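PDB 3EUA: fructosamine deglycase FrlB from Bacillus subtilis, which catalyses the conversion of a range of fructosamine 6-phosphates to glucose 6-phosphate and a free amino acid. Local coordinates for the interface of chains A and B. Residues are numbered along the deposited sequence; one frame, centred on the assembly and turned at random. Chains: chain A/B, Putative fructose-aminoacid-6-phosphate deglycase.

Contact 1: the interface of chains A and B. Residues chain A 57, 59, 63, 67; chain B 44-45, 48, 202.
Carboxylate oxygen OD2 of B:Asp48 is gripped by two groups of chain A, which reach it from opposite faces of the carboxylate. The phenol OH of A:Tyr59 donates to OD2 of B:Asp48 at 2.6 Å, coming from well above the plane, with the tyrosine ring nearly perpendicular to the carboxylate. NH1 of A:Arg67 donates to the same OD2 of B:Asp48 at 2.9 Å, on the anti side. The other oxygen, OD1 of B:Asp48, offers its syn lone pair to NZ of B:Lys44 at 2.7 Å. NZ of B:Lys44 also reaches across to OD1 of A:Asp57 at 2.8 Å, so it ties together carboxylates from both chains and probably offsets their charge. A water links A:Asp57 OD2, A:Tyr59 OH and B:Asp48 OD1.

The arginine chain runs straight to CD and then bends (chi3 -70°), which lays its guanidinium against B:Tyr45. CD1 of B:Tyr45, at the ring's edge, sits 3.5 Å from CZ of A:Arg67, over the centre of the guanidinium face. At its edge and in its plane, A:Glu63 holds the guanidinium side-on, OE2 accepting from both NE and NH2 of A:Arg67. OE1 of A:Glu63 accepts the backbone N of B:Gly202 at 2.9 Å. A leucine in place of A:Arg67 would probably leave B:Asp48 without its salt-bridge mate across the interface, strip B:Tyr45 of the flat group against its edge and leave OE2 of A:Glu63 without its two donors.

Chain A supplies the end of strand 55-60 and the following helix 61-67, within its first SIS domain; chain B answers with helix 41-50 of its own first SIS domain and the 3-10 turn 202-204 of its second.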
loop_
_atom_site.group_PDB
_atom_site.type_symbol
_atom_site.label_atom_id
_atom_site.label_comp_id
_atom_site.label_asym_id
_atom_site.label_seq_id
_atom_site.Cartn_x
_atom_site.Cartn_y
_atom_site.Cartn_z
ATOM N N ASP A 57 -11.124 -4.241 2.385
ATOM C CA ASP A 57 -9.831 -3.850 2.923
ATOM C C ASP A 57 -8.833 -4.998 2.669
ATOM O O ASP A 57 -9.216 -6.150 2.484
ATOM C CB ASP A 57 -9.890 -3.475 4.405
ATOM C CG ASP A 57 -10.463 -2.092 4.656
ATOM O OD1 ASP A 57 -9.852 -1.102 4.227
ATOM O OD2 ASP A 57 -11.486 -1.983 5.360
ATOM N N TYR A 59 -4.909 -6.441 3.939
ATOM C CA TYR A 59 -3.797 -6.324 4.896
ATOM C C TYR A 59 -2.921 -7.532 4.855
ATOM O O TYR A 59 -3.369 -8.616 4.490
ATOM C CB TYR A 59 -4.287 -6.242 6.353
ATOM C CG TYR A 59 -5.305 -5.165 6.633
ATOM C CD1 TYR A 59 -4.924 -3.837 6.758
ATOM C CD2 TYR A 59 -6.657 -5.482 6.776
ATOM C CE1 TYR A 59 -5.883 -2.847 6.984
ATOM C CE2 TYR A 59 -7.605 -4.498 7.034
ATOM C CZ TYR A 59 -7.218 -3.182 7.127
ATOM O OH TYR A 59 -8.165 -2.181 7.346
ATOM N N GLU A 63 -0.474 -7.734 10.241
ATOM C CA GLU A 63 -1.018 -6.386 10.329
ATOM C C GLU A 63 -2.524 -6.496 10.612
ATOM O O GLU A 63 -3.026 -5.815 11.442
ATOM C CB GLU A 63 -0.768 -5.611 9.034
ATOM C CG GLU A 63 -1.364 -4.193 9.003
ATOM C CD GLU A 63 -0.666 -3.172 9.916
ATOM O OE1 GLU A 63 0.591 -3.171 10.008
ATOM O OE2 GLU A 63 -1.385 -2.311 10.504
ATOM N N ARG A 67 -3.804 -4.777 13.920
ATOM C CA ARG A 67 -4.624 -3.586 13.673
ATOM C C ARG A 67 -6.051 -3.851 14.183
ATOM O O ARG A 67 -6.738 -2.922 14.622
ATOM C CB ARG A 67 -4.612 -3.222 12.206
ATOM C CG ARG A 67 -5.376 -1.925 11.830
ATOM C CD ARG A 67 -5.315 -1.744 10.334
ATOM N NE ARG A 67 -3.971 -1.392 9.843
ATOM C CZ ARG A 67 -3.667 -0.298 9.143
ATOM N NH1 ARG A 67 -4.615 0.551 8.708
ATOM N NH2 ARG A 67 -2.409 -0.102 8.765
ATOM N N LYS B 44 -5.838 6.518 8.497
ATOM C CA LYS B 44 -6.498 5.297 8.056
ATOM C C LYS B 44 -6.361 4.276 9.196
ATOM O O LYS B 44 -7.304 3.602 9.484
ATOM C CB LYS B 44 -5.897 4.789 6.745
ATOM C CG LYS B 44 -6.274 3.368 6.289
ATOM C CD LYS B 44 -7.730 3.075 6.198
ATOM C CE LYS B 44 -7.923 1.653 5.593
ATOM N NZ LYS B 44 -9.290 1.096 5.789
ATOM N N TYR B 45 -5.189 4.166 9.836
ATOM C CA TYR B 45 -5.046 3.260 11.001
ATOM C C TYR B 45 -6.059 3.646 12.109
ATOM O O TYR B 45 -6.747 2.776 12.663
ATOM C CB TYR B 45 -3.623 3.300 11.555
ATOM C CG TYR B 45 -3.340 2.258 12.630
ATOM C CD1 TYR B 45 -2.872 1.001 12.293
ATOM C CD2 TYR B 45 -3.481 2.542 13.981
ATOM C CE1 TYR B 45 -2.614 0.057 13.252
ATOM C CE2 TYR B 45 -3.241 1.575 14.951
ATOM C CZ TYR B 45 -2.803 0.346 14.561
ATOM O OH TYR B 45 -2.523 -0.634 15.477
ATOM N N ASP B 48 -9.494 2.532 11.152
ATOM C CA ASP B 48 -9.607 1.071 11.268
ATOM C C ASP B 48 -9.778 0.634 12.730
ATOM O O ASP B 48 -10.518 -0.278 12.990
ATOM C CB ASP B 48 -8.417 0.349 10.609
ATOM C CG ASP B 48 -8.460 0.374 9.059
ATOM O OD1 ASP B 48 -9.509 0.671 8.458
ATOM O OD2 ASP B 48 -7.419 0.059 8.438
ATOM N N GLY B 202 1.864 -0.730 10.889
ATOM C CA GLY B 202 0.746 -0.013 11.475
ATOM C C GLY B 202 0.659 1.450 11.146
ATOM O O GLY B 202 0.734 1.827 10.001
HETATM O O HOH W 1 -11.231 -2.008 8.420
#

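Contact 2: the interface of chains A and B. Residues chain A 237-241, 265, 269; chain B 322-323.
This is a tail-in-groove interface between two copies of the protein: the C-terminal segment of chain B reaches over and inserts B:Tyr323 into chain A. It helps join the pair, which probably forms part of the homooctamer. A:Glu238 reads the backbone of the incoming segment. OE1 of A:Glu238 takes the backbone N-H of B:Arg322 through its syn lone pair, N to OE1 2.8 Å, and OE2 of A:Glu238 takes that of B:Tyr323, N to OE2 2.9 Å. In turn, NE and NH2 of B:Arg322 both donate to the backbone O of A:Glu238, which lies in the plane of the guanidinium.

B:Tyr323 buries 117 Å² of its surface. A:Phe265 presents the edge of its ring to one face of the tyrosine, with the planes 87° apart and CZ of A:Phe265 coming 3.6 Å from CG of B:Tyr323. B:Arg322 covers the other face with its own CG, placed there by a chi1 of 55° that turns CG between the backbone N and carbonyl carbon. Alongside, CD1 of A:Tyr269 meets CE1 of B:Tyr323 at 3.5 Å, while A:Phe237 brings CE2 against the tyrosine CB. A:Phe265 is itself sandwiched between the rings of A:Tyr269 and A:Phe237, which should hold it in place. At the far end of the inserted ring, the phenol OH of B:Tyr323 donates to the backbone O of A:Ile240 at 2.5 Å, tilted 33° from the carbonyl plane.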
loop_
_atom_site.group_PDB
_atom_site.type_symbol
_atom_site.label_atom_id
_atom_site.label_comp_id
_atom_site.label_asym_id
_atom_site.label_seq_id
_atom_site.Cartn_x
_atom_site.Cartn_y
_atom_site.Cartn_z
ATOM N N PHE A 237 10.289 9.734 -9.132
ATOM C CA PHE A 237 10.831 10.007 -10.477
ATOM C C PHE A 237 12.174 10.745 -10.471
ATOM O O PHE A 237 12.923 10.664 -11.437
ATOM C CB PHE A 237 9.776 10.681 -11.387
ATOM C CG PHE A 237 9.532 12.152 -11.150
ATOM C CD1 PHE A 237 9.458 12.701 -9.883
ATOM C CD2 PHE A 237 9.231 12.963 -12.228
ATOM C CE1 PHE A 237 9.178 14.028 -9.706
ATOM C CE2 PHE A 237 8.930 14.277 -12.075
ATOM C CZ PHE A 237 8.897 14.837 -10.804
ATOM N N GLU A 238 12.500 11.451 -9.386
ATOM C CA GLU A 238 13.815 12.104 -9.277
ATOM C C GLU A 238 14.977 11.104 -9.327
ATOM O O GLU A 238 16.113 11.475 -9.667
ATOM C CB GLU A 238 13.906 12.917 -7.991
ATOM C CG GLU A 238 13.132 14.195 -8.041
ATOM C CD GLU A 238 13.779 15.307 -8.883
ATOM O OE1 GLU A 238 15.011 15.444 -8.911
ATOM O OE2 GLU A 238 13.048 16.107 -9.461
ATOM N N ILE A 239 14.701 9.848 -9.002
ATOM C CA ILE A 239 15.725 8.810 -8.994
ATOM C C ILE A 239 16.139 8.331 -10.393
ATOM O O ILE A 239 17.247 7.835 -10.572
ATOM C CB ILE A 239 15.251 7.536 -8.195
ATOM C CG1 ILE A 239 16.435 6.769 -7.623
ATOM C CG2 ILE A 239 14.450 6.621 -9.063
ATOM C CD1 ILE A 239 17.267 7.555 -6.603
ATOM N N ILE A 240 15.299 8.522 -11.393
ATOM C CA ILE A 240 15.623 7.980 -12.693
ATOM C C ILE A 240 16.673 8.780 -13.463
ATOM O O ILE A 240 16.751 10.024 -13.384
ATOM C CB ILE A 240 14.334 7.735 -13.569
ATOM C CG1 ILE A 240 14.584 6.669 -14.644
ATOM C CG2 ILE A 240 13.803 9.022 -14.213
ATOM C CD1 ILE A 240 13.313 6.218 -15.367
ATOM N N ASP A 241 17.531 8.022 -14.144
ATOM C CA ASP A 241 18.544 8.550 -15.061
ATOM C C ASP A 241 18.812 7.386 -16.027
ATOM O O ASP A 241 18.186 6.324 -15.887
ATOM C CB ASP A 241 19.779 9.147 -14.350
ATOM C CG ASP A 241 20.665 8.116 -13.691
ATOM O OD1 ASP A 241 20.600 6.940 -14.065
ATOM O OD2 ASP A 241 21.495 8.518 -12.832
ATOM N N PHE A 265 7.486 9.742 -19.494
ATOM C CA PHE A 265 8.553 10.428 -18.810
ATOM C C PHE A 265 9.817 9.580 -18.768
ATOM O O PHE A 265 10.889 10.060 -19.117
ATOM C CB PHE A 265 8.120 10.770 -17.382
ATOM C CG PHE A 265 9.171 11.453 -16.590
ATOM C CD1 PHE A 265 9.344 12.820 -16.698
ATOM C CD2 PHE A 265 9.975 10.737 -15.701
ATOM C CE1 PHE A 265 10.294 13.462 -15.972
ATOM C CE2 PHE A 265 10.959 11.373 -14.962
ATOM C CZ PHE A 265 11.109 12.734 -15.091
ATOM N N TYR A 269 13.849 10.446 -19.871
ATOM C CA TYR A 269 14.935 10.589 -18.889
ATOM C C TYR A 269 15.649 9.318 -18.443
ATOM O O TYR A 269 16.686 9.376 -17.789
ATOM C CB TYR A 269 14.372 11.302 -17.663
ATOM C CG TYR A 269 13.923 12.628 -18.090
ATOM C CD1 TYR A 269 14.847 13.627 -18.347
ATOM C CD2 TYR A 269 12.597 12.871 -18.355
ATOM C CE1 TYR A 269 14.443 14.836 -18.803
ATOM C CE2 TYR A 269 12.186 14.075 -18.814
ATOM C CZ TYR A 269 13.094 15.060 -19.035
ATOM O OH TYR A 269 12.630 16.274 -19.482
ATOM N N ARG B 322 15.925 17.752 -10.171
ATOM C CA ARG B 322 16.326 17.772 -11.584
ATOM C C ARG B 322 15.098 17.749 -12.481
ATOM O O ARG B 322 15.191 18.186 -13.621
ATOM C CB ARG B 322 17.311 16.644 -11.966
ATOM C CG ARG B 322 16.877 15.227 -11.663
ATOM C CD ARG B 322 17.948 14.244 -12.117
ATOM N NE ARG B 322 17.867 12.980 -11.386
ATOM C CZ ARG B 322 18.838 12.082 -11.357
ATOM N NH1 ARG B 322 19.971 12.266 -12.045
ATOM N NH2 ARG B 322 18.705 10.997 -10.632
ATOM N N TYR B 323 13.953 17.293 -11.962
ATOM C CA TYR B 323 12.716 17.185 -12.750
ATOM C C TYR B 323 11.514 17.949 -12.166
ATOM O O TYR B 323 10.854 18.661 -12.875
ATOM C CB TYR B 323 12.343 15.709 -12.927
ATOM C CG TYR B 323 13.461 14.785 -13.351
ATOM C CD1 TYR B 323 14.214 15.042 -14.491
ATOM C CD2 TYR B 323 13.673 13.569 -12.682
ATOM C CE1 TYR B 323 15.211 14.170 -14.893
ATOM C CE2 TYR B 323 14.678 12.684 -13.087
ATOM C CZ TYR B 323 15.442 13.003 -14.204
ATOM O OH TYR B 323 16.438 12.134 -14.634
#

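Contact 1 and contact 2 lie about 32 Å apart, measured between the centres of their C-alpha atoms, and share no residue or secondary-structure element. In contact 1 chain A contributes its first SIS domain, and in contact 2 its second, so the partner is met by both SIS domains of chain A. The character differs too: a charged network between folded elements in contact 1, an aromatic anchor on a tail without regular secondary structure in contact 2. The two-fold symmetry repeats each with the chains exchanged, giving four such patches that together should fix how the subunits are set against each other.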